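Local structure of Na-K-Cl cotransporter (Methanosarcina acetivorans, 3G40) at residues F37-D42 against L142-H147; G99-T104 against S135-G140; D122-I127 against P256-A261. The protein probably carries chloride across the membrane together with cations, as in its SLC12A family, the chain here being the C-terminal cytoplasmic domain. One frame throughout, in Å; residues are numbered along the deposited sequence.

Contact 1: F37-D42 against L142-H147; sequences FDFLRD and LLFSKH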
ATOM      1  N   PHE A  37       6.878   4.653  -2.743  1.00 34.32           N
ATOM      2  CA  PHE A  37       8.270   4.436  -2.350  1.00 32.34           C
ATOM      3  C   PHE A  37       8.669   2.949  -2.322  1.00 34.47           C
ATOM      4  O   PHE A  37       9.677   2.550  -2.910  1.00 30.50           O
ATOM      5  CB  PHE A  37       8.538   5.086  -0.982  1.00 28.99           C
ATOM      6  CG  PHE A  37       9.957   4.963  -0.505  1.00 28.91           C
ATOM      7  CD1 PHE A  37      10.821   6.067  -0.605  1.00 33.72           C
ATOM      8  CD2 PHE A  37      10.414   3.806   0.121  1.00 32.59           C
ATOM      9  CE1 PHE A  37      12.135   5.995  -0.126  1.00 30.70           C
ATOM     10  CE2 PHE A  37      11.723   3.716   0.586  1.00 40.42           C
ATOM     11  CZ  PHE A  37      12.589   4.832   0.469  1.00 34.52           C
ATOM     12  N   ASP A  38       7.900   2.129  -1.620  1.00 30.29           N
ATOM     13  CA  ASP A  38       8.319   0.737  -1.428  1.00 31.74           C
ATOM     14  C   ASP A  38       8.364  -0.029  -2.744  1.00 29.52           C
ATOM     15  O   ASP A  38       9.202  -0.907  -2.947  1.00 32.44           O
ATOM     16  CB  ASP A  38       7.419   0.019  -0.411  1.00 33.27           C
ATOM     17  CG  ASP A  38       7.747   0.391   1.025  1.00 48.21           C
ATOM     18  OD1 ASP A  38       8.840   0.957   1.277  1.00 45.67           O
ATOM     19  OD2 ASP A  38       6.917   0.111   1.913  1.00 54.49           O
ATOM     20  N   PHE A  39       7.437   0.303  -3.624  1.00 30.58           N
ATOM     21  CA  PHE A  39       7.337  -0.344  -4.925  1.00 34.87           C
ATOM     22  C   PHE A  39       8.518   0.089  -5.797  1.00 36.13           C
ATOM     23  O   PHE A  39       9.140  -0.734  -6.461  1.00 29.16           O
ATOM     24  CB  PHE A  39       5.996   0.011  -5.579  1.00 30.71           C
ATOM     25  CG  PHE A  39       5.733  -0.703  -6.892  1.00 34.40           C
ATOM     26  CD1 PHE A  39       5.787  -2.091  -6.972  1.00 34.35           C
ATOM     27  CD2 PHE A  39       5.415   0.015  -8.029  1.00 38.91           C
ATOM     28  CE1 PHE A  39       5.543  -2.746  -8.175  1.00 32.76           C
ATOM     29  CE2 PHE A  39       5.163  -0.619  -9.236  1.00 38.28           C
ATOM     30  CZ  PHE A  39       5.224  -2.019  -9.308  1.00 29.82           C
ATOM     31  N   LEU A  40       8.842   1.384  -5.790  1.00 32.15           N
ATOM     32  CA  LEU A  40      10.013   1.854  -6.528  1.00 30.60           C
ATOM     33  C   LEU A  40      11.246   1.155  -5.968  1.00 30.63           C
ATOM     34  O   LEU A  40      12.133   0.748  -6.717  1.00 35.33           O
ATOM     35  CB  LEU A  40      10.167   3.391  -6.395  1.00 30.19           C
ATOM     36  CG  LEU A  40       9.076   4.193  -7.102  1.00 35.12           C
ATOM     37  CD1 LEU A  40       9.073   5.688  -6.704  1.00 33.20           C
ATOM     38  CD2 LEU A  40       9.200   4.043  -8.607  1.00 35.99           C
ATOM     39  N   ARG A  41      11.308   1.021  -4.647  1.00 26.85           N
ATOM     40  CA  ARG A  41      12.427   0.311  -4.028  1.00 29.22           C
ATOM     41  C   ARG A  41      12.482  -1.173  -4.477  1.00 35.57           C
ATOM     42  O   ARG A  41      13.558  -1.715  -4.767  1.00 31.27           O
ATOM     43  CB  ARG A  41      12.322   0.398  -2.524  1.00 30.42           C
ATOM     44  CG  ARG A  41      13.463  -0.239  -1.773  1.00 34.10           C
ATOM     45  CD  ARG A  41      12.977  -0.599  -0.395  1.00 48.40           C
ATOM     46  NE  ARG A  41      11.810  -1.476  -0.504  1.00 60.19           N
ATOM     47  CZ  ARG A  41      10.930  -1.686   0.471  1.00 58.94           C
ATOM     48  NH1 ARG A  41      11.082  -1.074   1.642  1.00 54.02           N
ATOM     49  NH2 ARG A  41       9.900  -2.516   0.273  1.00 48.97           N
ATOM     50  N   ASP A  42      11.328  -1.826  -4.515  1.00 33.18           N
ATOM     51  CA  ASP A  42      11.262  -3.248  -4.917  1.00 31.42           C
ATOM     52  C   ASP A  42      11.705  -3.441  -6.363  1.00 35.62           C
ATOM     53  O   ASP A  42      12.243  -4.483  -6.717  1.00 39.63           O
ATOM     54  CB  ASP A  42       9.840  -3.804  -4.731  1.00 32.02           C
ATOM     55  CG  ASP A  42       9.414  -3.843  -3.277  1.00 38.75           C
ATOM     56  OD1 ASP A  42      10.290  -3.851  -2.381  1.00 40.63           O
ATOM     57  OD2 ASP A  42       8.196  -3.852  -3.027  1.00 41.81           O
ATOM     58  N   LEU A 142       8.035   2.501 -17.771  1.00 36.36           N
ATOM     59  CA  LEU A 142       7.138   1.726 -16.922  1.00 37.06           C
ATOM     60  C   LEU A 142       5.931   2.591 -16.620  1.00 46.47           C
ATOM     61  O   LEU A 142       6.066   3.697 -16.099  1.00 43.19           O
ATOM     62  CB  LEU A 142       7.824   1.322 -15.616  1.00 35.62           C
ATOM     63  CG  LEU A 142       8.943   0.284 -15.727  1.00 39.28           C
ATOM     64  CD1 LEU A 142       9.608   0.079 -14.374  1.00 40.02           C
ATOM     65  CD2 LEU A 142       8.386  -1.059 -16.269  1.00 35.79           C
ATOM     66  N   LEU A 143       4.748   2.108 -16.969  1.00 41.08           N
ATOM     67  CA  LEU A 143       3.530   2.853 -16.683  1.00 37.91           C
ATOM     68  C   LEU A 143       2.709   2.089 -15.647  1.00 40.18           C
ATOM     69  O   LEU A 143       2.258   0.963 -15.888  1.00 38.79           O
ATOM     70  CB  LEU A 143       2.743   3.096 -17.970  1.00 39.13           C
ATOM     71  CG  LEU A 143       1.388   3.791 -17.849  1.00 46.61           C
ATOM     72  CD1 LEU A 143       1.534   5.281 -17.470  1.00 40.54           C
ATOM     73  CD2 LEU A 143       0.606   3.622 -19.147  1.00 46.18           C
ATOM     74  N   PHE A 144       2.541   2.695 -14.476  1.00 34.62           N
ATOM     75  CA  PHE A 144       1.971   2.000 -13.334  1.00 36.82           C
ATOM     76  C   PHE A 144       0.512   2.379 -13.085  1.00 40.78           C
ATOM     77  O   PHE A 144       0.175   3.549 -12.926  1.00 39.60           O
ATOM     78  CB  PHE A 144       2.847   2.270 -12.109  1.00 36.14           C
ATOM     79  CG  PHE A 144       2.371   1.618 -10.842  1.00 37.17           C
ATOM     80  CD1 PHE A 144       1.902   0.300 -10.837  1.00 39.43           C
ATOM     81  CD2 PHE A 144       2.436   2.309  -9.644  1.00 40.15           C
ATOM     82  CE1 PHE A 144       1.487  -0.294  -9.653  1.00 44.28           C
ATOM     83  CE2 PHE A 144       2.032   1.723  -8.459  1.00 36.64           C
ATOM     84  CZ  PHE A 144       1.551   0.419  -8.460  1.00 40.63           C
ATOM     85  N   SER A 145      -0.364   1.377 -13.064  1.00 35.37           N
ATOM     86  CA  SER A 145      -1.777   1.639 -12.837  1.00 40.34           C
ATOM     87  C   SER A 145      -2.186   0.952 -11.541  1.00 44.22           C
ATOM     88  O   SER A 145      -2.571  -0.220 -11.524  1.00 36.91           O
ATOM     89  CB  SER A 145      -2.605   1.157 -14.031  1.00 40.90           C
ATOM     90  OG  SER A 145      -3.977   1.466 -13.867  1.00 47.51           O
ATOM     91  N   LYS A 146      -2.063   1.682 -10.442  1.00 39.67           N
ATOM     92  CA  LYS A 146      -2.290   1.105  -9.123  1.00 40.69           C
ATOM     93  C   LYS A 146      -3.772   1.039  -8.823  1.00 40.97           C
ATOM     94  O   LYS A 146      -4.475   2.036  -8.936  1.00 36.20           O
ATOM     95  CB  LYS A 146      -1.566   1.917  -8.036  1.00 46.47           C
ATOM     96  CG  LYS A 146      -1.790   1.353  -6.644  1.00 42.00           C
ATOM     97  CD  LYS A 146      -0.662   1.733  -5.674  1.00 49.18           C
ATOM     98  CE  LYS A 146      -1.015   2.944  -4.851  1.00 60.97           C
ATOM     99  NZ  LYS A 146      -0.023   3.136  -3.746  1.00 69.17           N
ATOM    100  N   HIS A 147      -4.261  -0.138  -8.453  1.00 38.27           N
ATOM    101  CA  HIS A 147      -5.686  -0.274  -8.179  1.00 37.01           C
ATOM    102  C   HIS A 147      -6.058   0.517  -6.933  1.00 38.91           C
ATOM    103  O   HIS A 147      -5.410   0.377  -5.894  1.00 37.51           O
ATOM    104  CB  HIS A 147      -6.080  -1.744  -8.014  1.00 38.63           C
ATOM    105  CG  HIS A 147      -7.557  -1.964  -8.066  1.00 35.97           C
ATOM    106  ND1 HIS A 147      -8.376  -1.735  -6.983  1.00 38.88           N
ATOM    107  CD2 HIS A 147      -8.369  -2.336  -9.082  1.00 34.18           C
ATOM    108  CE1 HIS A 147      -9.629  -1.982  -7.323  1.00 41.83           C
ATOM    109  NE2 HIS A 147      -9.651  -2.346  -8.594  1.00 39.41           N
TER
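Phe-39, on helix 30-44, and Phe-144, on strand 140-145, come closest of the two backbones, yet their CA atoms stay 10.2 Å apart. That separation is bridged by the two rings alone. With chi1 near 180° in both, each ring reaches out from its own backbone, and the two span the gap from opposite directions. The CD2–CE2 side of Phe-39 settles over the Phe-144 ring, with CE2 above its centre and 3.7 Å from Phe-144 CE1. The planes are inclined at 32° and the centroids lie 4.5 Å apart, an oblique meeting of two aromatics. Over the other face of Phe-144 sits the backbone N of Lys-146.

This is helix-on-sheet packing in an alpha/beta fold: helix 30-44 is the crossover of the beta-alpha-beta unit joining parallel strands 22-27 and 49-54, and large flat apolar rings suit the buried layer between helix and sheet. Ile-273 and Trp-192 also touch Phe-39, while Phe-114 packs on Phe-144.

Polar residues occupy another flank of the helix. Arg-41 NH2 donates to Asp-42 OD1 at 3.0 Å, the acceptor nearly in the guanidinium plane, whereas Asp-38 OD1 lies well out of that plane and pairs with NH1 by charge only. Glu-78 takes a further salt bridge from NH1, and Trp-192 NE1 is hydrogen-bonded to Asp-42 OD2.

Contact 2: G99-T104 against S135-G140; sequences GMEALT and SMYRMG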
ATOM      1  N   GLY A  99      14.512  16.767 -18.496  1.00 75.91           N
ATOM      2  CA  GLY A  99      14.916  15.794 -17.498  1.00 78.32           C
ATOM      3  C   GLY A  99      15.638  14.614 -18.122  1.00 74.58           C
ATOM      4  O   GLY A  99      16.726  14.235 -17.688  1.00 71.68           O
ATOM      5  N   MET A 100      15.034  14.037 -19.155  1.00 72.15           N
ATOM      6  CA  MET A 100      15.619  12.889 -19.841  1.00 69.11           C
ATOM      7  C   MET A 100      16.843  13.298 -20.664  1.00 78.23           C
ATOM      8  O   MET A 100      17.833  12.568 -20.733  1.00 75.62           O
ATOM      9  CB  MET A 100      14.578  12.225 -20.740  1.00 65.21           C
ATOM     10  CG  MET A 100      13.287  11.857 -20.022  1.00 57.59           C
ATOM     11  SD  MET A 100      12.160  10.902 -21.065  1.00 86.90           S
ATOM     12  CE  MET A 100      12.083  11.934 -22.527  1.00 99.54           C
ATOM     13  N   GLU A 101      16.766  14.472 -21.283  1.00 80.87           N
ATOM     14  CA  GLU A 101      17.869  14.981 -22.084  1.00 91.57           C
ATOM     15  C   GLU A 101      19.117  15.109 -21.224  1.00 92.45           C
ATOM     16  O   GLU A 101      20.225  14.819 -21.673  1.00 96.95           O
ATOM     17  CB  GLU A 101      17.507  16.337 -22.693  1.00103.04           C
ATOM     18  CG  GLU A 101      18.559  16.904 -23.633  1.00117.63           C
ATOM     19  CD  GLU A 101      18.805  16.015 -24.841  1.00130.19           C
ATOM     20  OE1 GLU A 101      18.559  16.475 -25.976  1.00136.51           O
ATOM     21  OE2 GLU A 101      19.236  14.857 -24.658  1.00132.89           O
ATOM     22  N   ALA A 102      18.928  15.542 -19.983  1.00 92.42           N
ATOM     23  CA  ALA A 102      20.042  15.764 -19.068  1.00 92.68           C
ATOM     24  C   ALA A 102      20.721  14.454 -18.666  1.00 87.98           C
ATOM     25  O   ALA A 102      21.897  14.440 -18.299  1.00 80.81           O
ATOM     26  CB  ALA A 102      19.568  16.524 -17.835  1.00 92.79           C
ATOM     27  N   LEU A 103      19.971  13.357 -18.747  1.00 80.10           N
ATOM     28  CA  LEU A 103      20.468  12.040 -18.360  1.00 80.29           C
ATOM     29  C   LEU A 103      21.606  11.535 -19.257  1.00 81.31           C
ATOM     30  O   LEU A 103      22.443  10.746 -18.819  1.00 73.02           O
ATOM     31  CB  LEU A 103      19.315  11.029 -18.353  1.00 77.25           C
ATOM     32  CG  LEU A 103      18.409  10.968 -17.117  1.00 76.49           C
ATOM     33  CD1 LEU A 103      18.716   9.737 -16.272  1.00 87.67           C
ATOM     34  CD2 LEU A 103      18.489  12.237 -16.279  1.00 73.92           C
ATOM     35  N   THR A 104      21.632  12.003 -20.503  1.00 86.02           N
ATOM     36  CA  THR A 104      22.554  11.512 -21.537  1.00 91.38           C
ATOM     37  C   THR A 104      23.801  10.762 -21.058  1.00 84.97           C
ATOM     38  O   THR A 104      23.868   9.537 -21.162  1.00 96.04           O
ATOM     39  CB  THR A 104      22.999  12.643 -22.483  1.00101.79           C
ATOM     40  OG1 THR A 104      21.845  13.284 -23.039  1.00108.02           O
ATOM     41  CG2 THR A 104      23.856  12.084 -23.612  1.00103.58           C
ATOM     42  N   SER A 135      11.589   6.846 -25.933  1.00 60.02           N
ATOM     43  CA  SER A 135      12.338   5.935 -26.786  1.00 74.83           C
ATOM     44  C   SER A 135      13.482   6.668 -27.483  1.00 79.31           C
ATOM     45  O   SER A 135      14.556   6.105 -27.699  1.00 81.66           O
ATOM     46  CB  SER A 135      11.405   5.301 -27.818  1.00 81.45           C
ATOM     47  OG  SER A 135      10.197   4.881 -27.199  1.00 81.46           O
ATOM     48  N   MET A 136      13.246   7.932 -27.818  1.00 71.96           N
ATOM     49  CA  MET A 136      14.245   8.747 -28.487  1.00 77.66           C
ATOM     50  C   MET A 136      15.520   8.880 -27.654  1.00 82.76           C
ATOM     51  O   MET A 136      16.625   8.952 -28.195  1.00 87.18           O
ATOM     52  CB  MET A 136      13.673  10.135 -28.791  1.00 84.12           C
ATOM     53  CG  MET A 136      12.336  10.105 -29.517  1.00 84.24           C
ATOM     54  SD  MET A 136      11.645  11.750 -29.779  1.00264.03           S
ATOM     55  CE  MET A 136      10.172  11.354 -30.721  1.00127.63           C
ATOM     56  N   TYR A 137      15.363   8.922 -26.335  1.00 68.26           N
ATOM     57  CA  TYR A 137      16.509   9.048 -25.445  1.00 67.43           C
ATOM     58  C   TYR A 137      17.004   7.693 -24.940  1.00 64.77           C
ATOM     59  O   TYR A 137      17.571   7.596 -23.846  1.00 66.72           O
ATOM     60  CB  TYR A 137      16.170   9.977 -24.274  1.00 75.07           C
ATOM     61  CG  TYR A 137      15.865  11.394 -24.713  1.00 89.37           C
ATOM     62  CD1 TYR A 137      14.564  11.788 -25.000  1.00 94.79           C
ATOM     63  CD2 TYR A 137      16.880  12.333 -24.858  1.00 96.50           C
ATOM     64  CE1 TYR A 137      14.282  13.080 -25.409  1.00100.22           C
ATOM     65  CE2 TYR A 137      16.606  13.627 -25.267  1.00 98.99           C
ATOM     66  CZ  TYR A 137      15.305  13.993 -25.541  1.00101.02           C
ATOM     67  OH  TYR A 137      15.024  15.276 -25.947  1.00106.81           O
ATOM     68  N   ARG A 138      16.793   6.654 -25.743  1.00 70.76           N
ATOM     69  CA  ARG A 138      17.188   5.299 -25.362  1.00 76.95           C
ATOM     70  C   ARG A 138      16.618   4.899 -24.000  1.00 66.02           C
ATOM     71  O   ARG A 138      17.303   4.261 -23.195  1.00 61.44           O
ATOM     72  CB  ARG A 138      18.713   5.180 -25.334  1.00 82.66           C
ATOM     73  CG  ARG A 138      19.393   5.501 -26.652  1.00 91.11           C
ATOM     74  CD  ARG A 138      20.884   5.718 -26.450  1.00104.41           C
ATOM     75  NE  ARG A 138      21.505   4.624 -25.706  1.00111.29           N
ATOM     76  CZ  ARG A 138      22.705   4.694 -25.136  1.00117.29           C
ATOM     77  NH1 ARG A 138      23.416   5.810 -25.218  1.00122.15           N
ATOM     78  NH2 ARG A 138      23.192   3.650 -24.477  1.00114.79           N
ATOM     79  N   MET A 139      15.370   5.276 -23.733  1.00 57.25           N
ATOM     80  CA  MET A 139      14.759   4.957 -22.448  1.00 48.27           C
ATOM     81  C   MET A 139      13.581   3.984 -22.526  1.00 48.62           C
ATOM     82  O   MET A 139      12.725   4.086 -23.401  1.00 49.74           O
ATOM     83  CB  MET A 139      14.316   6.229 -21.719  1.00 53.94           C
ATOM     84  CG  MET A 139      15.443   6.975 -21.044  1.00 64.91           C
ATOM     85  SD  MET A 139      14.855   8.455 -20.199  1.00 67.42           S
ATOM     86  CE  MET A 139      14.335   7.826 -18.607  1.00 50.90           C
ATOM     87  N   GLY A 140      13.546   3.048 -21.588  1.00 50.13           N
ATOM     88  CA  GLY A 140      12.370   2.223 -21.392  1.00 49.34           C
ATOM     89  C   GLY A 140      11.335   3.022 -20.621  1.00 46.89           C
ATOM     90  O   GLY A 140      11.652   4.067 -20.035  1.00 43.71           O
TER
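Met-100 meets both Tyr-137 and Met-139, and the two thioethers and the tyrosine ring form the close-packed part of the contact. The sulfur SD of Met-100 lies 3.7 Å from SD of Met-139, while CE of Met-100 reaches the ring of Tyr-137, 3.5 Å from CD1. A bend at chi3 (-52°) turns this methyl toward the tyrosine, and CB of Met-100 stands over one ring face, offset toward the rim. Unbranched and flexible, methionine adapts its shape to the surface of a helix and a turn.

Toward solvent the partner changes to Glu-101, whose carboxylate plane is nearly perpendicular (85°) to the tyrosine ring. OE1 lies at the ring edge, in its plane, and OE2 of Glu-101 comes within 3.0 Å of Tyr-137 CE2, a polar group beside a ring C-H instead of an apolar packing. This exposed margin suits a charged residue, and an amphipathic tyrosine suits the partly exposed boundary, its ring carbons packing on Met-100 while it also bears a polar hydroxyl. Also on this side, Thr-104 OG1 donates to Glu-101 O at 2.6 Å.

Arg-138, with positive phi (53°), is the C-prime residue of the Schellman motif that closes helix 124-136, and its NE forms a salt bridge with Glu-280. Beneath the methionines lie Leu-24 of strand 22-27 and Leu-113 of strand 112-116, so the two segments cover that part of the sheet.

Contact 3: D122-I127 against P256-A261; sequences DRDEEI and PDLDLA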
ATOM      1  N   ASP A 122      -7.289  13.706 -18.118  1.00 71.55           N
ATOM      2  CA  ASP A 122      -6.901  15.059 -18.513  1.00 86.95           C
ATOM      3  C   ASP A 122      -5.497  15.152 -19.102  1.00 90.11           C
ATOM      4  O   ASP A 122      -5.168  16.129 -19.772  1.00 89.90           O
ATOM      5  CB  ASP A 122      -7.004  16.021 -17.324  1.00 94.04           C
ATOM      6  CG  ASP A 122      -8.408  16.102 -16.753  1.00103.49           C
ATOM      7  OD1 ASP A 122      -9.306  15.395 -17.258  1.00110.88           O
ATOM      8  OD2 ASP A 122      -8.609  16.877 -15.792  1.00 99.61           O
ATOM      9  N   ARG A 123      -4.669  14.146 -18.851  1.00 87.37           N
ATOM     10  CA  ARG A 123      -3.267  14.234 -19.237  1.00 87.16           C
ATOM     11  C   ARG A 123      -2.844  13.198 -20.261  1.00 79.45           C
ATOM     12  O   ARG A 123      -1.665  13.111 -20.606  1.00 74.45           O
ATOM     13  CB  ARG A 123      -2.381  14.094 -18.008  1.00 91.91           C
ATOM     14  CG  ARG A 123      -2.372  15.308 -17.120  1.00 95.37           C
ATOM     15  CD  ARG A 123      -1.526  15.034 -15.907  1.00 92.79           C
ATOM     16  NE  ARG A 123      -1.044  16.265 -15.305  1.00 93.12           N
ATOM     17  CZ  ARG A 123      -0.043  16.316 -14.437  1.00 86.79           C
ATOM     18  NH1 ARG A 123       0.576  15.199 -14.081  1.00 74.01           N
ATOM     19  NH2 ARG A 123       0.338  17.482 -13.932  1.00 94.53           N
ATOM     20  N   ASP A 124      -3.796  12.416 -20.752  1.00 72.16           N
ATOM     21  CA  ASP A 124      -3.446  11.288 -21.602  1.00 66.60           C
ATOM     22  C   ASP A 124      -2.580  11.683 -22.791  1.00 69.10           C
ATOM     23  O   ASP A 124      -1.646  10.966 -23.154  1.00 70.33           O
ATOM     24  CB  ASP A 124      -4.694  10.521 -22.042  1.00 68.24           C
ATOM     25  CG  ASP A 124      -5.284   9.694 -20.914  1.00 71.56           C
ATOM     26  OD1 ASP A 124      -4.938   9.975 -19.747  1.00 76.27           O
ATOM     27  OD2 ASP A 124      -6.078   8.770 -21.184  1.00 75.80           O
ATOM     28  N   GLU A 125      -2.870  12.831 -23.390  1.00 73.91           N
ATOM     29  CA  GLU A 125      -2.109  13.236 -24.563  1.00 77.39           C
ATOM     30  C   GLU A 125      -0.646  13.536 -24.229  1.00 68.09           C
ATOM     31  O   GLU A 125       0.257  13.049 -24.909  1.00 66.12           O
ATOM     32  CB  GLU A 125      -2.763  14.409 -25.290  1.00 86.28           C
ATOM     33  CG  GLU A 125      -2.368  14.447 -26.745  1.00101.28           C
ATOM     34  CD  GLU A 125      -2.358  13.055 -27.365  1.00116.80           C
ATOM     35  OE1 GLU A 125      -3.409  12.378 -27.339  1.00119.83           O
ATOM     36  OE2 GLU A 125      -1.300  12.638 -27.883  1.00123.02           O
ATOM     37  N   GLU A 126      -0.415  14.329 -23.186  1.00 67.35           N
ATOM     38  CA  GLU A 126       0.951  14.604 -22.737  1.00 70.99           C
ATOM     39  C   GLU A 126       1.655  13.302 -22.364  1.00 63.09           C
ATOM     40  O   GLU A 126       2.796  13.060 -22.756  1.00 57.81           O
ATOM     41  CB  GLU A 126       0.955  15.546 -21.534  1.00 80.48           C
ATOM     42  CG  GLU A 126       0.595  16.986 -21.854  1.00 99.73           C
ATOM     43  CD  GLU A 126       0.813  17.905 -20.666  1.00111.01           C
ATOM     44  OE1 GLU A 126       1.101  17.389 -19.563  1.00110.67           O
ATOM     45  OE2 GLU A 126       0.699  19.139 -20.833  1.00117.37           O
ATOM     46  N   ILE A 127       0.960  12.468 -21.598  1.00 62.78           N
ATOM     47  CA  ILE A 127       1.497  11.180 -21.183  1.00 60.31           C
ATOM     48  C   ILE A 127       1.927  10.348 -22.388  1.00 60.65           C
ATOM     49  O   ILE A 127       3.039   9.821 -22.424  1.00 64.36           O
ATOM     50  CB  ILE A 127       0.483  10.410 -20.316  1.00 62.12           C
ATOM     51  CG1 ILE A 127       0.396  11.055 -18.929  1.00 59.58           C
ATOM     52  CG2 ILE A 127       0.865   8.940 -20.206  1.00 62.99           C
ATOM     53  CD1 ILE A 127      -0.526  10.332 -17.978  1.00 60.49           C
ATOM     54  N   PRO A 256       0.417   3.710 -27.174  1.00 58.78           N
ATOM     55  CA  PRO A 256      -0.493   3.012 -26.259  1.00 65.30           C
ATOM     56  C   PRO A 256      -1.916   3.560 -26.234  1.00 66.41           C
ATOM     57  O   PRO A 256      -2.127   4.761 -26.405  1.00 70.34           O
ATOM     58  CB  PRO A 256       0.151   3.241 -24.884  1.00 65.07           C
ATOM     59  CG  PRO A 256       1.413   4.061 -25.128  1.00 67.10           C
ATOM     60  CD  PRO A 256       1.260   4.686 -26.469  1.00 64.03           C
ATOM     61  N   ASP A 257      -2.879   2.672 -26.013  1.00 63.72           N
ATOM     62  CA  ASP A 257      -4.242   3.072 -25.701  1.00 64.40           C
ATOM     63  C   ASP A 257      -4.381   3.068 -24.185  1.00 64.75           C
ATOM     64  O   ASP A 257      -4.602   2.018 -23.581  1.00 54.40           O
ATOM     65  CB  ASP A 257      -5.244   2.102 -26.322  1.00 68.88           C
ATOM     66  CG  ASP A 257      -6.689   2.527 -26.105  1.00 76.71           C
ATOM     67  OD1 ASP A 257      -6.935   3.456 -25.309  1.00 74.27           O
ATOM     68  OD2 ASP A 257      -7.586   1.922 -26.736  1.00 80.28           O
ATOM     69  N   LEU A 258      -4.235   4.245 -23.581  1.00 62.27           N
ATOM     70  CA  LEU A 258      -4.253   4.389 -22.126  1.00 62.21           C
ATOM     71  C   LEU A 258      -5.582   3.972 -21.502  1.00 60.16           C
ATOM     72  O   LEU A 258      -5.629   3.590 -20.327  1.00 53.28           O
ATOM     73  CB  LEU A 258      -3.915   5.826 -21.719  1.00 65.69           C
ATOM     74  CG  LEU A 258      -2.539   6.367 -22.112  1.00 65.80           C
ATOM     75  CD1 LEU A 258      -2.266   7.672 -21.388  1.00 64.66           C
ATOM     76  CD2 LEU A 258      -1.450   5.358 -21.814  1.00 62.52           C
ATOM     77  N   ASP A 259      -6.662   4.054 -22.278  1.00 52.85           N
ATOM     78  CA  ASP A 259      -7.971   3.623 -21.789  1.00 63.94           C
ATOM     79  C   ASP A 259      -8.037   2.103 -21.709  1.00 55.31           C
ATOM     80  O   ASP A 259      -8.688   1.540 -20.832  1.00 54.32           O
ATOM     81  CB  ASP A 259      -9.094   4.158 -22.678  1.00 68.42           C
ATOM     82  CG  ASP A 259      -9.429   5.606 -22.383  1.00 76.22           C
ATOM     83  OD1 ASP A 259      -9.086   6.092 -21.282  1.00 78.07           O
ATOM     84  OD2 ASP A 259     -10.042   6.260 -23.253  1.00 83.41           O
ATOM     85  N   LEU A 260      -7.358   1.448 -22.640  1.00 57.57           N
ATOM     86  CA  LEU A 260      -7.247   0.002 -22.622  1.00 59.51           C
ATOM     87  C   LEU A 260      -6.482  -0.414 -21.363  1.00 56.36           C
ATOM     88  O   LEU A 260      -6.857  -1.367 -20.684  1.00 48.97           O
ATOM     89  CB  LEU A 260      -6.525  -0.472 -23.878  1.00 64.52           C
ATOM     90  CG  LEU A 260      -6.956  -1.816 -24.456  1.00 75.22           C
ATOM     91  CD1 LEU A 260      -6.447  -1.966 -25.882  1.00 76.82           C
ATOM     92  CD2 LEU A 260      -6.469  -2.953 -23.576  1.00 75.93           C
ATOM     93  N   ALA A 261      -5.418   0.322 -21.044  1.00 54.74           N
ATOM     94  CA  ALA A 261      -4.637   0.044 -19.845  1.00 49.68           C
ATOM     95  C   ALA A 261      -5.511   0.169 -18.601  1.00 48.21           C
ATOM     96  O   ALA A 261      -5.474  -0.694 -17.727  1.00 45.61           O
ATOM     97  CB  ALA A 261      -3.424   0.983 -19.754  1.00 49.20           C
TER
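Leu-258, with the most surface buried in this contact, pushes CD1 between Asp-124 and Ile-127, one turn apart on the facing helix. Leu-258 CD1 lies 3.6 Å from Ile-127 CG2 and 3.7 Å from Asp-124 CG. Ile-127 supplies the apolar wall: its CG2 branch, anti to the backbone N, is turned to the leucine, and a beta-branched residue suits the place because this methyl is carried close to the helix. Leu-117 and Pro-118, in a loop, pack on Leu-258 and Ile-127 respectively.

Asp-124 slides past Leu-258 in the opposite direction, CB of Leu-258 lying 3.7 Å from Asp-124 OD2. An acidic residue fits the first turn of helix 124-136, where the helix dipole would probably favour a negative charge. Across the contact Asp-124 OD2 stands 4.0 Å from Asp-259 OD1, two like charges that would probably repel if nothing lay near them. Arg-262, with salt bridges to Asp-124 OD1 and Asp-259 OD1, probably offsets this repulsion; Arg-121 pairs with Asp-259 OD2. An alanine here in place of Asp-124 would lose the carboxylate that lies against Leu-258 and would probably leave Arg-262 without one of its two carboxylate mates.

Helix 258-268 starts with Asp-257 as N-cap, its OD1 accepting from Asp-259 N and Leu-260 N through weak bonds. The chemistry therefore implies two helix N-termini joined by the apolar packing of Leu-258 on Ile-127 and by a cross-helix salt bridge of Asp-124 with Arg-262, which also pairs with Asp-259 and so probably makes the closeness of the two acids tolerable.

How the contacts relate
The three contacts are spread through one alpha/beta domain, their centres 18 to 20 Å apart. Contact 2 is nested along the chain inside the loop closed by contact 1, and helix 124-136 ties contact 2, at its C-terminal end, to contact 3, at its start; the nearest atoms of these two are about 9 Å apart. Contacts 1 and 3 touch directly: Leu-143 CD2 packs 3.8 Å from Leu-258 CD2, on strand 140-145 and helix 258-268. Contact 3 joins the first and second parts of the C-terminal domain, whereas contacts 1 and 2 lie within the first. Near contact 1 the second subunit packs against Phe-37, Asp-38 and His-147.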